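Local coordinates for protein neuraminidase (Influenza A virus, PDB 4GDI) that is a sialidase-family envelope glycoprotein that forms tetramers and whose putative active site has diverged from that of enzymes removing terminal sialic acid, at residues A[22-26]-A[369-373]; A[316-322]-A[339-345]. All blocks are in the same frame, centred on the assembly; numbering follows the deposited sequence.

Contact 1 of 2, residues A[22-26]-A[369-373]; sequences VPTHR and INWDS
Trp371, two residues from the C-terminus, has Pro23 packed over one face of its indole, while Arg26 reaches the ring edge and the last residue of the chain. Residues 22-25 belong to the outer edge strand 20-25 of a four-stranded blade in the neuraminidase beta-propeller, closed by pairing this N-terminal strand with strand 352-362; Arg26 follows it. Val22 and Pro23 (-75/129) are extended; Thr24 and His25 then both face Thr358 in a classic beta bulge that turns the chain. Segment 369-373, without regular structure, is extended through Asn370, turns at Trp371 (-89/9) and Asp372 (-54/-42), and contains an Asx turn, Asp372 N donating to Asn370 OD1 (2.8 Å). The Asp372 carboxylate is held by backbone amides of Ser314, Asn315 and Lys316. No strand pairing joins the segments; Pro23 CA and Trp371 CA stay 8.8 Å apart, and 234 Å² is buried. Trp371 (m, chi2 96°) takes a CH-pi contact from Pro23 CG, 3.4 Å from the centroid of its six-membered ring. Asn117 and Pro98 of a second subunit pack on Trp371 and Arg26, placing the C-terminus at a tetramer interface. Arg26 (m, t, p) lays its guanidinium face on the indole edge, NH1 to Trp371 CE3 3.6 Å; NH2 also comes 2.6 Å from Trp371 O, at an angle too poor for a hydrogen bond. Arg26 NH1 and NH2 donate weakly to OG of the poorly ordered Ser373, both at 3.3 Å.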
ATOM      1  N   VAL A  22      26.446   7.495 -12.101  1.00 24.35           N
ATOM      2  CA  VAL A  22      26.132   7.667 -10.697  1.00 22.59           C
ATOM      3  C   VAL A  22      25.076   6.667 -10.248  1.00 27.44           C
ATOM      4  O   VAL A  22      24.165   6.332 -11.011  1.00 26.04           O
ATOM      5  CB  VAL A  22      25.665   9.106 -10.392  1.00 29.69           C
ATOM      6  CG1 VAL A  22      26.783  10.092 -10.693  1.00 28.49           C
ATOM      7  CG2 VAL A  22      24.420   9.450 -11.181  1.00 33.39           C
ATOM      8  N   PRO A  23      25.194   6.179  -9.000  1.00 28.34           N
ATOM      9  CA  PRO A  23      24.204   5.222  -8.505  1.00 23.97           C
ATOM     10  C   PRO A  23      22.883   5.909  -8.170  1.00 28.02           C
ATOM     11  O   PRO A  23      22.868   6.901  -7.434  1.00 33.27           O
ATOM     12  CB  PRO A  23      24.859   4.671  -7.229  1.00 29.89           C
ATOM     13  CG  PRO A  23      25.745   5.781  -6.760  1.00 28.14           C
ATOM     14  CD  PRO A  23      26.243   6.460  -8.009  1.00 28.02           C
ATOM     15  N   THR A  24      21.782   5.393  -8.696  1.00 22.20           N
ATOM     16  CA  THR A  24      20.488   5.954  -8.360  1.00 26.02           C
ATOM     17  C   THR A  24      19.825   5.075  -7.304  1.00 31.48           C
ATOM     18  O   THR A  24      18.900   5.504  -6.633  1.00 33.28           O
ATOM     19  CB  THR A  24      19.585   6.084  -9.586  1.00 24.40           C
ATOM     20  OG1 THR A  24      19.488   4.814 -10.240  1.00 30.98           O
ATOM     21  CG2 THR A  24      20.145   7.106 -10.555  1.00 27.24           C
ATOM     22  N   HIS A  25      20.333   3.855  -7.146  1.00 24.15           N
ATOM     23  CA  HIS A  25      19.797   2.913  -6.178  1.00 27.84           C
ATOM     24  C   HIS A  25      20.885   1.918  -5.828  1.00 28.87           C
ATOM     25  O   HIS A  25      21.359   1.187  -6.679  1.00 28.42           O
ATOM     26  CB  HIS A  25      18.551   2.211  -6.754  1.00 24.34           C
ATOM     27  CG  HIS A  25      18.089   1.020  -5.965  1.00 43.90           C
ATOM     28  ND1 HIS A  25      17.139   1.106  -4.970  1.00 47.88           N
ATOM     29  CD2 HIS A  25      18.427  -0.292  -6.048  1.00 47.24           C
ATOM     30  CE1 HIS A  25      16.926  -0.096  -4.459  1.00 49.67           C
ATOM     31  NE2 HIS A  25      17.693  -0.962  -5.095  1.00 46.18           N
ATOM     32  N   ARG A  26      21.331   1.927  -4.583  1.00 32.26           N
ATOM     33  CA  ARG A  26      22.200   0.865  -4.114  1.00 29.23           C
ATOM     34  C   ARG A  26      21.315  -0.299  -3.709  1.00 35.26           C
ATOM     35  O   ARG A  26      20.187  -0.109  -3.250  1.00 36.37           O
ATOM     36  CB  ARG A  26      23.050   1.340  -2.942  1.00 36.45           C
ATOM     37  CG  ARG A  26      23.889   2.531  -3.301  1.00 35.03           C
ATOM     38  CD  ARG A  26      24.787   2.951  -2.181  1.00 55.22           C
ATOM     39  NE  ARG A  26      25.877   2.006  -2.012  1.00 54.34           N
ATOM     40  CZ  ARG A  26      27.022   2.300  -1.417  1.00 45.70           C
ATOM     41  NH1 ARG A  26      27.225   3.518  -0.931  1.00 43.99           N
ATOM     42  NH2 ARG A  26      27.960   1.375  -1.310  1.00 46.90           N
ATOM     43  N   ILE A 369      34.961   7.814  -7.608  1.00 45.11           N
ATOM     44  CA  ILE A 369      34.485   7.311  -6.323  1.00 38.80           C
ATOM     45  C   ILE A 369      34.385   5.797  -6.321  1.00 39.05           C
ATOM     46  O   ILE A 369      33.964   5.186  -7.300  1.00 42.13           O
ATOM     47  CB  ILE A 369      33.119   7.882  -5.957  1.00 38.64           C
ATOM     48  CG1 ILE A 369      33.252   9.350  -5.585  1.00 44.26           C
ATOM     49  CG2 ILE A 369      32.527   7.126  -4.765  1.00 42.34           C
ATOM     50  CD1 ILE A 369      32.017   9.909  -4.940  1.00 64.48           C
ATOM     51  N   ASN A 370      34.793   5.197  -5.214  1.00 35.15           N
ATOM     52  CA  ASN A 370      34.682   3.761  -5.041  1.00 36.61           C
ATOM     53  C   ASN A 370      33.476   3.498  -4.157  1.00 37.78           C
ATOM     54  O   ASN A 370      33.426   3.952  -3.016  1.00 44.34           O
ATOM     55  CB  ASN A 370      35.947   3.207  -4.401  1.00 42.28           C
ATOM     56  CG  ASN A 370      35.951   1.704  -4.343  1.00 58.95           C
ATOM     57  OD1 ASN A 370      34.939   1.076  -4.030  1.00 54.81           O
ATOM     58  ND2 ASN A 370      37.092   1.106  -4.656  1.00 70.74           N
ATOM     59  N   TRP A 371      32.484   2.794  -4.690  1.00 34.84           N
ATOM     60  CA  TRP A 371      31.237   2.603  -3.960  1.00 35.69           C
ATOM     61  C   TRP A 371      31.258   1.362  -3.069  1.00 39.53           C
ATOM     62  O   TRP A 371      30.222   0.984  -2.534  1.00 37.87           O
ATOM     63  CB  TRP A 371      30.050   2.545  -4.931  1.00 29.14           C
ATOM     64  CG  TRP A 371      29.808   3.856  -5.591  1.00 24.53           C
ATOM     65  CD1 TRP A 371      30.257   4.253  -6.819  1.00 26.71           C
ATOM     66  CD2 TRP A 371      29.106   4.971  -5.040  1.00 26.90           C
ATOM     67  NE1 TRP A 371      29.861   5.542  -7.074  1.00 26.80           N
ATOM     68  CE2 TRP A 371      29.152   6.008  -5.996  1.00 26.96           C
ATOM     69  CE3 TRP A 371      28.433   5.194  -3.835  1.00 28.62           C
ATOM     70  CZ2 TRP A 371      28.543   7.243  -5.788  1.00 31.36           C
ATOM     71  CZ3 TRP A 371      27.832   6.424  -3.630  1.00 31.19           C
ATOM     72  CH2 TRP A 371      27.891   7.434  -4.603  1.00 34.21           C
ATOM     73  N   ASP A 372      32.425   0.733  -2.915  1.00 35.97           N
ATOM     74  CA  ASP A 372      32.579  -0.413  -2.014  1.00 42.11           C
ATOM     75  C   ASP A 372      32.090  -0.043  -0.619  1.00 61.96           C
ATOM     76  O   ASP A 372      31.414  -0.836   0.045  1.00 77.80           O
ATOM     77  CB  ASP A 372      34.047  -0.847  -1.904  1.00 51.61           C
ATOM     78  CG  ASP A 372      34.486  -1.773  -3.025  1.00 55.40           C
ATOM     79  OD1 ASP A 372      33.626  -2.312  -3.749  1.00 51.28           O
ATOM     80  OD2 ASP A 372      35.712  -1.975  -3.171  1.00 49.15           O
ATOM     81  N   SER A 373      32.441   1.163  -0.177  1.00 58.55           N
ATOM     82  CA  SER A 373      32.049   1.646   1.149  1.00 77.16           C
ATOM     83  C   SER A 373      32.543   0.736   2.279  1.00 78.96           C
ATOM     84  O   SER A 373      32.981  -0.398   2.075  1.00 70.54           O
ATOM     85  CB  SER A 373      30.524   1.794   1.245  1.00 78.92           C
ATOM     86  OG  SER A 373      30.068   3.009   0.669  1.00 74.58           O
ATOM     87  OXT SER A 373      32.509   1.124   3.446  1.00 83.89           O
TER

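Contact 2 of 2, residues A[316-322]-A[339-345]; sequences KRTGRSG and FWLEIED. With NO3 (nitrate ion), chain B.
Two close salt bridges cross this antiparallel strand pair, Arg320 NH1 to Glu342 OE2 (2.9 Å) and Arg317 NE to Glu344 OE1 (3.0 Å, weak as a hydrogen bond), and a third, long one, Lys316 NZ to Asp345 OD1 (3.9 Å). The stronger partner of Lys316 is Glu76 of a second subunit. Glu342 also accepts from Arg320 N through OE1 (2.9 Å). A nitrate, probably from the crystallisation liquor, takes Arg320 NE at O1 (2.9 Å).

The backbones are neighbouring strands of a propeller blade, axes 4.6 Å apart at 142°. Glu344 N to Arg317 O, Gly319 N to Glu342 O and Glu342 N to Arg320 O are all 2.9 Å. Gly322 pairs with Trp340 (Gly322 N to Trp340 O 3.0 Å, Trp340 N to Gly322 O 2.7 Å). Thr318-Ile343 and Ser321-Leu341 are non-hydrogen-bonded pairs; the register slips by one between them in a beta bulge, Gly319 and Arg320 both facing Glu342. Gly319 (-125/-129) sits where a CB would strike both glutamate carboxylates.

Thr318, Ser321, Leu341 (t, p) and Ile343 (m, m) share one face of the sheet. On the other, Trp340 (p, chi2 -99°) folds over Gly322, whose CA is 4.0 Å from the centroid of the five-membered ring, and Trp340 CH2 lies 3.2 Å from Arg320 NH2. Glu342, buried at the bulge, thus has its charge matched by Arg320, whose other nitrogens reach the nitrate and Ala44 O.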
ATOM      1  N   LYS A 316      33.884  -5.390  -3.902  1.00 34.79           N
ATOM      2  CA  LYS A 316      32.549  -5.984  -3.790  1.00 30.80           C
ATOM      3  C   LYS A 316      32.371  -7.025  -4.878  1.00 28.84           C
ATOM      4  O   LYS A 316      32.811  -6.827  -6.009  1.00 38.30           O
ATOM      5  CB  LYS A 316      31.448  -4.925  -3.902  1.00 41.16           C
ATOM      6  CG  LYS A 316      30.623  -4.753  -2.639  1.00 46.38           C
ATOM      7  CD  LYS A 316      29.569  -3.657  -2.799  1.00 57.76           C
ATOM      8  CE  LYS A 316      28.873  -3.341  -1.478  1.00 53.29           C
ATOM      9  NZ  LYS A 316      28.630  -4.569  -0.650  1.00 65.51           N
ATOM     10  N   ARG A 317      31.736  -8.141  -4.543  1.00 32.05           N
ATOM     11  CA  ARG A 317      31.478  -9.176  -5.535  1.00 30.80           C
ATOM     12  C   ARG A 317      30.313  -8.744  -6.421  1.00 23.92           C
ATOM     13  O   ARG A 317      29.282  -8.271  -5.920  1.00 27.20           O
ATOM     14  CB  ARG A 317      31.155 -10.503  -4.869  1.00 38.44           C
ATOM     15  CG  ARG A 317      31.022 -11.649  -5.841  1.00 43.03           C
ATOM     16  CD  ARG A 317      30.819 -12.963  -5.106  1.00 55.03           C
ATOM     17  NE  ARG A 317      30.468 -14.059  -6.009  1.00 56.42           N
ATOM     18  CZ  ARG A 317      31.326 -14.952  -6.490  1.00 64.10           C
ATOM     19  NH1 ARG A 317      32.613 -14.908  -6.163  1.00 80.16           N
ATOM     20  NH2 ARG A 317      30.892 -15.902  -7.305  1.00 63.28           N
ATOM     21  N   THR A 318      30.487  -8.875  -7.732  1.00 25.25           N
ATOM     22  CA  THR A 318      29.462  -8.399  -8.670  1.00 28.94           C
ATOM     23  C   THR A 318      29.014  -9.544  -9.560  1.00 26.78           C
ATOM     24  O   THR A 318      29.755 -10.512  -9.735  1.00 26.60           O
ATOM     25  CB  THR A 318      29.982  -7.211  -9.510  1.00 31.85           C
ATOM     26  OG1 THR A 318      31.222  -7.571 -10.120  1.00 27.92           O
ATOM     27  CG2 THR A 318      30.213  -5.988  -8.622  1.00 29.36           C
ATOM     28  N   GLY A 319      27.788  -9.466 -10.085  1.00 23.90           N
ATOM     29  CA  GLY A 319      27.305 -10.482 -10.998  1.00 26.15           C
ATOM     30  C   GLY A 319      26.821  -9.938 -12.340  1.00 26.58           C
ATOM     31  O   GLY A 319      27.520  -9.183 -13.014  1.00 24.22           O
ATOM     32  N   ARG A 320      25.612 -10.345 -12.718  1.00 25.07           N
ATOM     33  CA  ARG A 320      24.981  -9.943 -13.983  1.00 20.06           C
ATOM     34  C   ARG A 320      24.820  -8.430 -14.062  1.00 16.20           C
ATOM     35  O   ARG A 320      24.688  -7.751 -13.035  1.00 20.87           O
ATOM     36  CB  ARG A 320      23.594 -10.610 -14.107  1.00 18.75           C
ATOM     37  CG  ARG A 320      23.632 -12.168 -14.195  1.00 21.74           C
ATOM     38  CD  ARG A 320      22.264 -12.832 -14.024  1.00 18.43           C
ATOM     39  NE  ARG A 320      21.234 -12.227 -14.882  1.00 21.01           N
ATOM     40  CZ  ARG A 320      20.337 -11.333 -14.473  1.00 23.32           C
ATOM     41  NH1 ARG A 320      20.301 -10.939 -13.205  1.00 21.25           N
ATOM     42  NH2 ARG A 320      19.454 -10.839 -15.337  1.00 22.97           N
ATOM     43  N   SER A 321      24.810  -7.896 -15.279  1.00 19.70           N
ATOM     44  CA  SER A 321      24.486  -6.488 -15.456  1.00 18.17           C
ATOM     45  C   SER A 321      23.823  -6.285 -16.818  1.00 18.11           C
ATOM     46  O   SER A 321      23.990  -7.095 -17.728  1.00 17.59           O
ATOM     47  CB  SER A 321      25.759  -5.628 -15.329  1.00 20.55           C
ATOM     48  OG  SER A 321      26.734  -6.004 -16.299  1.00 20.19           O
ATOM     49  N   GLY A 322      23.074  -5.197 -16.972  1.00 19.35           N
ATOM     50  CA  GLY A 322      22.441  -4.930 -18.258  1.00 16.92           C
ATOM     51  C   GLY A 322      21.741  -3.600 -18.269  1.00 18.94           C
ATOM     52  O   GLY A 322      21.651  -2.928 -17.237  1.00 22.58           O
ATOM     53  N   PHE A 339      22.146   1.348 -16.226  1.00 20.36           N
ATOM     54  CA  PHE A 339      22.325  -0.087 -16.177  1.00 18.21           C
ATOM     55  C   PHE A 339      22.007  -0.598 -14.791  1.00 19.68           C
ATOM     56  O   PHE A 339      22.029   0.157 -13.815  1.00 18.15           O
ATOM     57  CB  PHE A 339      23.736  -0.500 -16.632  1.00 20.21           C
ATOM     58  CG  PHE A 339      24.854  -0.012 -15.733  1.00 23.23           C
ATOM     59  CD1 PHE A 339      25.277  -0.766 -14.655  1.00 20.98           C
ATOM     60  CD2 PHE A 339      25.507   1.182 -16.004  1.00 25.44           C
ATOM     61  CE1 PHE A 339      26.312  -0.321 -13.840  1.00 21.93           C
ATOM     62  CE2 PHE A 339      26.543   1.634 -15.196  1.00 24.24           C
ATOM     63  CZ  PHE A 339      26.948   0.874 -14.114  1.00 28.16           C
ATOM     64  N   TRP A 340      21.654  -1.877 -14.714  1.00 19.07           N
ATOM     65  CA  TRP A 340      21.469  -2.530 -13.434  1.00 18.44           C
ATOM     66  C   TRP A 340      22.652  -3.483 -13.237  1.00 19.10           C
ATOM     67  O   TRP A 340      23.268  -3.942 -14.213  1.00 22.27           O
ATOM     68  CB  TRP A 340      20.115  -3.262 -13.362  1.00 18.75           C
ATOM     69  CG  TRP A 340      19.811  -4.178 -14.553  1.00 18.47           C
ATOM     70  CD1 TRP A 340      19.023  -3.888 -15.629  1.00 23.71           C
ATOM     71  CD2 TRP A 340      20.294  -5.514 -14.763  1.00 17.56           C
ATOM     72  NE1 TRP A 340      18.989  -4.951 -16.495  1.00 22.78           N
ATOM     73  CE2 TRP A 340      19.763  -5.964 -15.984  1.00 21.05           C
ATOM     74  CE3 TRP A 340      21.128  -6.372 -14.034  1.00 19.80           C
ATOM     75  CZ2 TRP A 340      20.038  -7.232 -16.497  1.00 19.19           C
ATOM     76  CZ3 TRP A 340      21.396  -7.618 -14.544  1.00 15.88           C
ATOM     77  CH2 TRP A 340      20.857  -8.040 -15.757  1.00 19.24           C
ATOM     78  N   LEU A 341      22.955  -3.785 -11.980  1.00 24.07           N
ATOM     79  CA  LEU A 341      24.105  -4.610 -11.642  1.00 27.03           C
ATOM     80  C   LEU A 341      23.856  -5.395 -10.353  1.00 17.53           C
ATOM     81  O   LEU A 341      23.470  -4.817  -9.342  1.00 25.93           O
ATOM     82  CB  LEU A 341      25.333  -3.714 -11.486  1.00 26.27           C
ATOM     83  CG  LEU A 341      26.570  -4.310 -10.811  1.00 20.12           C
ATOM     84  CD1 LEU A 341      27.213  -5.320 -11.713  1.00 25.42           C
ATOM     85  CD2 LEU A 341      27.537  -3.189 -10.477  1.00 23.51           C
ATOM     86  N   GLU A 342      24.025  -6.712 -10.426  1.00 22.24           N
ATOM     87  CA  GLU A 342      23.920  -7.586  -9.257  1.00 24.00           C
ATOM     88  C   GLU A 342      25.116  -7.350  -8.355  1.00 28.60           C
ATOM     89  O   GLU A 342      26.275  -7.406  -8.805  1.00 23.29           O
ATOM     90  CB  GLU A 342      23.920  -9.063  -9.658  1.00 25.39           C
ATOM     91  CG  GLU A 342      22.592  -9.588 -10.205  1.00 21.35           C
ATOM     92  CD  GLU A 342      22.675 -11.040 -10.643  1.00 26.54           C
ATOM     93  OE1 GLU A 342      23.810 -11.530 -10.846  1.00 21.41           O
ATOM     94  OE2 GLU A 342      21.602 -11.690 -10.773  1.00 24.24           O
ATOM     95  N   ILE A 343      24.818  -7.068  -7.093  1.00 27.72           N
ATOM     96  CA  ILE A 343      25.814  -6.998  -6.033  1.00 25.79           C
ATOM     97  C   ILE A 343      25.594  -8.249  -5.181  1.00 32.89           C
ATOM     98  O   ILE A 343      24.479  -8.500  -4.716  1.00 32.25           O
ATOM     99  CB  ILE A 343      25.600  -5.747  -5.173  1.00 30.24           C
ATOM    100  CG1 ILE A 343      25.733  -4.474  -6.024  1.00 30.08           C
ATOM    101  CG2 ILE A 343      26.575  -5.715  -3.984  1.00 27.74           C
ATOM    102  CD1 ILE A 343      27.065  -4.304  -6.688  1.00 28.31           C
ATOM    103  N   GLU A 344      26.630  -9.057  -4.991  1.00 29.88           N
ATOM    104  CA  GLU A 344      26.452 -10.317  -4.261  1.00 33.31           C
ATOM    105  C   GLU A 344      26.863 -10.175  -2.806  1.00 36.41           C
ATOM    106  O   GLU A 344      27.902  -9.607  -2.508  1.00 31.72           O
ATOM    107  CB  GLU A 344      27.221 -11.455  -4.939  1.00 38.91           C
ATOM    108  CG  GLU A 344      26.351 -12.245  -5.920  1.00 64.11           C
ATOM    109  CD  GLU A 344      26.978 -12.420  -7.289  1.00 77.03           C
ATOM    110  OE1 GLU A 344      28.216 -12.558  -7.372  1.00 85.55           O
ATOM    111  OE2 GLU A 344      26.224 -12.429  -8.287  1.00 82.79           O
ATOM    112  N   ASP A 345      26.023 -10.680  -1.905  1.00 31.12           N
ATOM    113  CA  ASP A 345      26.255 -10.562  -0.468  1.00 32.84           C
ATOM    114  C   ASP A 345      26.219 -11.951   0.181  1.00 37.38           C
ATOM    115  O   ASP A 345      25.384 -12.802  -0.173  1.00 34.41           O
ATOM    116  CB  ASP A 345      25.190  -9.665   0.166  1.00 42.92           C
ATOM    117  CG  ASP A 345      25.168  -8.258  -0.433  1.00 54.33           C
ATOM    118  OD1 ASP A 345      26.246  -7.627  -0.507  1.00 56.09           O
ATOM    119  OD2 ASP A 345      24.071  -7.791  -0.825  1.00 53.42           O
TER
HETATM  120  N   NO3 B 514      22.960 -15.067 -16.566  1.00 53.07           N
HETATM  121  O1  NO3 B 514      22.000 -14.124 -16.961  1.00 46.18           O
HETATM  122  O2  NO3 B 514      22.556 -16.363 -16.198  1.00 69.53           O
HETATM  123  O3  NO3 B 514      24.313 -14.712 -16.538  1.00 26.63           O
HETATM  124  O   HOH W   1      25.567  -4.428  -0.077  1.00 60.19           O
HETATM  125  O   HOH W   2      30.078  -8.504  -2.242  1.00 52.79           O

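Overall arrangement
Both contacts belong to the same four-stranded propeller blade, in which strands 352-362 and 338-346 separate strand 20-25 from strand 317-324. Contact 2 is the nearer to the middle of the chain, about 11 Å from its centre against 19 Å for contact 1, and the two centres are 12 Å apart. Contact 2 is antiparallel strand pairing, interrupted by a bulge and reinforced by ion pairs; contact 1 joins the blade's outermost strand to an irregular tail by proline-tryptophan packing and weak hydrogen bonds. Both contacts are largely buried and both reach a second subunit. They meet directly where Asp372 OD1 lies 3.1 Å from Lys316 N, a probable hydrogen bond.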